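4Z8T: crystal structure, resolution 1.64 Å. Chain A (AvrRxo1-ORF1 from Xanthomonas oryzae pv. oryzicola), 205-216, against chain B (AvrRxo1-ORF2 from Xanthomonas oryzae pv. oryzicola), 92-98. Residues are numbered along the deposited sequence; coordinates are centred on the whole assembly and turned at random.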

ATOM      1  N   ASP A 205     -29.157 -10.390   7.677  1.00 30.29           N
ATOM      2  CA  ASP A 205     -27.887  -9.678   7.808  1.00 27.57           C
ATOM      3  C   ASP A 205     -27.943  -8.365   7.037  1.00 27.01           C
ATOM      4  O   ASP A 205     -28.490  -8.304   5.939  1.00 25.05           O
ATOM      5  CB  ASP A 205     -26.718 -10.546   7.340  1.00 28.22           C
ATOM      6  CG  ASP A 205     -26.561 -11.803   8.174  1.00 34.41           C
ATOM      7  OD1 ASP A 205     -27.154 -11.869   9.275  1.00 38.86           O
ATOM      8  OD2 ASP A 205     -25.841 -12.723   7.734  1.00 39.32           O
ATOM      9  N   PRO A 206     -27.370  -7.302   7.612  1.00 26.44           N
ATOM     10  CA  PRO A 206     -27.544  -5.990   6.980  1.00 24.88           C
ATOM     11  C   PRO A 206     -26.811  -5.833   5.649  1.00 20.52           C
ATOM     12  O   PRO A 206     -25.742  -6.419   5.436  1.00 21.14           O
ATOM     13  CB  PRO A 206     -26.983  -5.012   8.023  1.00 27.84           C
ATOM     14  CG  PRO A 206     -26.121  -5.829   8.914  1.00 27.52           C
ATOM     15  CD  PRO A 206     -26.680  -7.222   8.911  1.00 25.47           C
ATOM     16  N   ARG A 207     -27.403  -5.030   4.770  1.00 18.86           N
ATOM     17  CA  ARG A 207     -26.819  -4.696   3.472  1.00 19.20           C
ATOM     18  C   ARG A 207     -26.621  -3.189   3.364  1.00 19.61           C
ATOM     19  O   ARG A 207     -27.404  -2.499   2.721  1.00 20.21           O
ATOM     20  CB  ARG A 207     -27.747  -5.173   2.347  1.00 20.86           C
ATOM     21  CG  ARG A 207     -27.943  -6.683   2.309  1.00 20.86           C
ATOM     22  CD  ARG A 207     -29.167  -7.076   1.487  1.00 22.37           C
ATOM     23  NE  ARG A 207     -30.411  -6.873   2.231  1.00 22.57           N
ATOM     24  CZ  ARG A 207     -31.333  -5.971   1.910  1.00 24.95           C
ATOM     25  NH1 ARG A 207     -31.147  -5.173   0.870  1.00 24.65           N
ATOM     26  NH2 ARG A 207     -32.439  -5.859   2.637  1.00 27.84           N
ATOM     27  N   PRO A 208     -25.575  -2.664   4.005  1.00 18.30           N
ATOM     28  CA  PRO A 208     -25.364  -1.214   3.994  1.00 17.07           C
ATOM     29  C   PRO A 208     -24.747  -0.723   2.699  1.00 18.36           C
ATOM     30  O   PRO A 208     -24.185  -1.523   1.933  1.00 18.70           O
ATOM     31  CB  PRO A 208     -24.372  -0.999   5.144  1.00 18.41           C
ATOM     32  CG  PRO A 208     -23.647  -2.291   5.265  1.00 19.62           C
ATOM     33  CD  PRO A 208     -24.638  -3.358   4.908  1.00 18.04           C
ATOM     34  N   PRO A 209     -24.851   0.588   2.449  1.00 18.88           N
ATOM     35  CA  PRO A 209     -24.210   1.198   1.284  1.00 19.43           C
ATOM     36  C   PRO A 209     -22.703   1.336   1.490  1.00 19.23           C
ATOM     37  O   PRO A 209     -22.202   1.141   2.617  1.00 19.34           O
ATOM     38  CB  PRO A 209     -24.873   2.576   1.207  1.00 21.91           C
ATOM     39  CG  PRO A 209     -25.227   2.894   2.622  1.00 20.88           C
ATOM     40  CD  PRO A 209     -25.636   1.570   3.224  1.00 19.29           C
ATOM     41  N   TYR A 210     -21.998   1.655   0.408  1.00 18.62           N
ATOM     42  CA  TYR A 210     -20.547   1.740   0.424  1.00 19.04           C
ATOM     43  C   TYR A 210     -19.937   2.586   1.559  1.00 17.64           C
ATOM     44  O   TYR A 210     -18.985   2.132   2.200  1.00 16.56           O
ATOM     45  CB  TYR A 210     -20.014   2.217  -0.942  1.00 20.34           C
ATOM     46  CG  TYR A 210     -18.505   2.151  -1.055  1.00 18.19           C
ATOM     47  CD1 TYR A 210     -17.709   3.184  -0.589  1.00 20.38           C
ATOM     48  CD2 TYR A 210     -17.884   1.059  -1.638  1.00 19.83           C
ATOM     49  CE1 TYR A 210     -16.341   3.126  -0.669  1.00 18.80           C
ATOM     50  CE2 TYR A 210     -16.502   0.996  -1.731  1.00 21.34           C
ATOM     51  CZ  TYR A 210     -15.744   2.034  -1.245  1.00 20.55           C
ATOM     52  OH  TYR A 210     -14.370   1.993  -1.330  1.00 24.54           O
ATOM     53  N   PRO A 211     -20.424   3.826   1.776  1.00 18.54           N
ATOM     54  CA  PRO A 211     -19.750   4.648   2.786  1.00 17.81           C
ATOM     55  C   PRO A 211     -19.725   4.015   4.184  1.00 17.89           C
ATOM     56  O   PRO A 211     -18.774   4.233   4.946  1.00 17.35           O
ATOM     57  CB  PRO A 211     -20.586   5.933   2.810  1.00 22.23           C
ATOM     58  CG  PRO A 211     -21.188   6.003   1.442  1.00 23.74           C
ATOM     59  CD  PRO A 211     -21.516   4.569   1.114  1.00 20.52           C
ATOM     60  N   VAL A 212     -20.753   3.250   4.521  1.00 16.32           N
ATOM     61  CA  VAL A 212     -20.792   2.566   5.811  1.00 14.24           C
ATOM     62  C   VAL A 212     -19.658   1.550   5.926  1.00 15.43           C
ATOM     63  O   VAL A 212     -18.985   1.451   6.954  1.00 16.67           O
ATOM     64  CB  VAL A 212     -22.149   1.866   5.993  1.00 16.01           C
ATOM     65  CG1 VAL A 212     -22.156   0.951   7.232  1.00 17.68           C
ATOM     66  CG2 VAL A 212     -23.266   2.917   6.087  1.00 18.11           C
ATOM     67  N   VAL A 213     -19.455   0.779   4.869  1.00 15.77           N
ATOM     68  CA  VAL A 213     -18.436  -0.267   4.892  1.00 14.39           C
ATOM     69  C   VAL A 213     -17.024   0.322   4.852  1.00 15.27           C
ATOM     70  O   VAL A 213     -16.121  -0.127   5.572  1.00 14.99           O
ATOM     71  CB  VAL A 213     -18.669  -1.257   3.733  1.00 15.67           C
ATOM     72  CG1 VAL A 213     -17.690  -2.430   3.824  1.00 16.71           C
ATOM     73  CG2 VAL A 213     -20.111  -1.765   3.781  1.00 16.46           C
ATOM     74  N   SER A 214     -16.825   1.354   4.042  1.00 15.65           N
ATOM     75  CA  SER A 214     -15.506   1.986   3.949  1.00 15.03           C
ATOM     76  C   SER A 214     -15.143   2.772   5.200  1.00 14.83           C
ATOM     77  O   SER A 214     -14.044   2.622   5.740  1.00 15.01           O
ATOM     78  CB  SER A 214     -15.421   2.872   2.703  1.00 18.52           C
ATOM     79  OG  SER A 214     -14.096   3.358   2.539  1.00 20.89           O
ATOM     80  N   SER A 215     -16.064   3.591   5.687  1.00 15.68           N
ATOM     81  CA  SER A 215     -15.765   4.346   6.891  1.00 16.24           C
ATOM     82  C   SER A 215     -15.617   3.416   8.086  1.00 16.68           C
ATOM     83  O   SER A 215     -14.797   3.657   8.978  1.00 16.30           O
ATOM     84  CB  SER A 215     -16.823   5.420   7.145  1.00 19.23           C
ATOM     85  OG  SER A 215     -16.586   6.514   6.269  1.00 22.43           O
ATOM     86  N   GLY A 216     -16.365   2.317   8.080  1.00 17.32           N
ATOM     87  CA  GLY A 216     -16.216   1.318   9.127  1.00 18.06           C
ATOM     88  C   GLY A 216     -14.843   0.670   9.104  1.00 16.31           C
ATOM     89  O   GLY A 216     -14.257   0.395  10.152  1.00 16.61           O
TER
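Chain B 92-98: ETLFSWS

Chain B lies on the proline-rich loop of chain A and the helix that follows it, and the two stretches run in opposite directions: Ser98(B) is nearest Pro206(A), Trp97(B) nearest Pro208(A), and Leu94(B) nearest Val212(A), where the CA atoms come within 5.4 Å. In chain A, residues 205-209 form an extended loop, close to polyproline II except at Arg207(A), whose psi is only 78°, with Pro209(A) at the N-cap position before the helix that starts at Tyr210(A). In chain B a helix ends around Leu94(B); Phe95(B) leaves helical geometry, and Trp97(B), at phi/psi -138/156, is extended. The OG of Ser96(B) secures this turn by donating to the O of Glu92(B), 2.9 Å away.

The dominant contact is CH-pi packing. Trp97(B), chi1 in the m well, lays one face of its indole over two consecutive prolines. The CA of Pro208(A) sits 3.6 Å from the centroid of the Trp97(B) six-membered ring, and the CD of Pro209(A) 3.5 Å from that of its five-membered ring, both close to the ring normal. Proline suits this role because its C-H groups are slightly polarised by the adjoining amide nitrogen, while the indole offers a broad, electron-rich surface.

Apolar packing extends the contact along the helix. The CG2 of Val212(A) lies 3.8 Å from the CB of Trp97(B) and 4.1 Å from the CD2 of Leu94(B). That same leucine methyl reaches 4.2 Å from the CB of Pro211(A) and 4.1 Å from the CB of Ser215(A). The methyl CG2 of Thr93(B) meets the CG of Pro209(A) at 3.6 Å, while its hydroxyl is hydrogen-bonded elsewhere in the structure.

No hydrogen bond joins the two stretches. The 443 Å² buried, both sides summed, is mostly van der Waals and CH-pi contact, including carbons packed against backbone oxygens: the CH2 of Trp97(B) lies 3.3 Å from the O of Arg207(A).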

ATOM      1  N   GLU B  92     -25.262  11.369   7.781  1.00 32.18           N
ATOM      2  CA  GLU B  92     -26.617  10.860   7.997  1.00 34.88           C
ATOM      3  C   GLU B  92     -26.758   9.420   7.520  1.00 33.49           C
ATOM      4  O   GLU B  92     -27.418   8.610   8.173  1.00 32.31           O
ATOM      5  CB  GLU B  92     -27.644  11.747   7.289  1.00 37.07           C
ATOM      6  CG  GLU B  92     -27.815  13.126   7.908  1.00 42.91           C
ATOM      7  CD  GLU B  92     -28.472  14.107   6.953  1.00 46.86           C
ATOM      8  OE1 GLU B  92     -28.661  13.756   5.767  1.00 48.89           O
ATOM      9  OE2 GLU B  92     -28.794  15.232   7.387  1.00 52.90           O
ATOM     10  N   THR B  93     -26.143   9.114   6.380  1.00 31.32           N
ATOM     11  CA  THR B  93     -26.098   7.750   5.854  1.00 30.56           C
ATOM     12  C   THR B  93     -25.402   6.828   6.858  1.00 28.44           C
ATOM     13  O   THR B  93     -25.881   5.721   7.138  1.00 26.24           O
ATOM     14  CB  THR B  93     -25.360   7.693   4.494  1.00 30.55           C
ATOM     15  OG1 THR B  93     -26.100   8.422   3.503  1.00 34.37           O
ATOM     16  CG2 THR B  93     -25.192   6.261   4.019  1.00 29.37           C
ATOM     17  N   LEU B  94     -24.286   7.292   7.417  1.00 25.48           N
ATOM     18  CA  LEU B  94     -23.527   6.489   8.369  1.00 25.78           C
ATOM     19  C   LEU B  94     -24.328   6.105   9.604  1.00 27.28           C
ATOM     20  O   LEU B  94     -24.167   5.010  10.136  1.00 27.44           O
ATOM     21  CB  LEU B  94     -22.247   7.199   8.800  1.00 27.51           C
ATOM     22  CG  LEU B  94     -21.180   7.405   7.732  1.00 27.23           C
ATOM     23  CD1 LEU B  94     -19.938   7.990   8.377  1.00 25.49           C
ATOM     24  CD2 LEU B  94     -20.848   6.098   7.045  1.00 22.65           C
ATOM     25  N   PHE B  95     -25.182   7.006  10.070  1.00 29.32           N
ATOM     26  CA  PHE B  95     -25.975   6.698  11.255  1.00 30.64           C
ATOM     27  C   PHE B  95     -27.351   6.147  10.932  1.00 28.08           C
ATOM     28  O   PHE B  95     -28.199   6.023  11.808  1.00 31.37           O
ATOM     29  CB  PHE B  95     -26.024   7.894  12.203  1.00 36.51           C
ATOM     30  CG  PHE B  95     -24.721   8.138  12.887  1.00 38.72           C
ATOM     31  CD1 PHE B  95     -24.372   7.407  14.010  1.00 42.67           C
ATOM     32  CD2 PHE B  95     -23.820   9.055  12.377  1.00 40.57           C
ATOM     33  CE1 PHE B  95     -23.159   7.608  14.637  1.00 44.65           C
ATOM     34  CE2 PHE B  95     -22.609   9.260  12.993  1.00 44.29           C
ATOM     35  CZ  PHE B  95     -22.275   8.539  14.130  1.00 46.44           C
ATOM     36  N   SER B  96     -27.549   5.790   9.671  1.00 29.45           N
ATOM     37  CA  SER B  96     -28.733   5.050   9.282  1.00 26.01           C
ATOM     38  C   SER B  96     -28.455   3.557   9.305  1.00 26.92           C
ATOM     39  O   SER B  96     -29.345   2.765   9.023  1.00 26.08           O
ATOM     40  CB  SER B  96     -29.198   5.470   7.891  1.00 29.25           C
ATOM     41  OG  SER B  96     -29.681   6.799   7.915  1.00 34.48           O
ATOM     42  N   TRP B  97     -27.218   3.185   9.643  1.00 26.31           N
ATOM     43  CA  TRP B  97     -26.780   1.792   9.596  1.00 25.19           C
ATOM     44  C   TRP B  97     -25.936   1.446  10.807  1.00 24.98           C
ATOM     45  O   TRP B  97     -25.358   2.336  11.431  1.00 27.62           O
ATOM     46  CB  TRP B  97     -25.969   1.551   8.319  1.00 23.27           C
ATOM     47  CG  TRP B  97     -26.799   1.737   7.108  1.00 23.09           C
ATOM     48  CD1 TRP B  97     -27.017   2.903   6.432  1.00 22.87           C
ATOM     49  CD2 TRP B  97     -27.572   0.736   6.449  1.00 22.65           C
ATOM     50  NE1 TRP B  97     -27.870   2.682   5.379  1.00 25.38           N
ATOM     51  CE2 TRP B  97     -28.225   1.356   5.370  1.00 22.43           C
ATOM     52  CE3 TRP B  97     -27.765  -0.631   6.662  1.00 23.54           C
ATOM     53  CZ2 TRP B  97     -29.062   0.654   4.506  1.00 26.07           C
ATOM     54  CZ3 TRP B  97     -28.586  -1.327   5.804  1.00 23.90           C
ATOM     55  CH2 TRP B  97     -29.224  -0.687   4.740  1.00 20.89           C
ATOM     56  N   SER B  98     -25.880   0.162  11.157  1.00 25.21           N
ATOM     57  CA  SER B  98     -24.988  -0.278  12.227  1.00 28.04           C
ATOM     58  C   SER B  98     -23.550  -0.283  11.721  1.00 29.60           C
ATOM     59  O   SER B  98     -23.310  -0.094  10.523  1.00 27.21           O
ATOM     60  CB  SER B  98     -25.374  -1.670  12.733  1.00 29.06           C
ATOM     61  OG  SER B  98     -25.110  -2.665  11.748  1.00 31.26           O
TER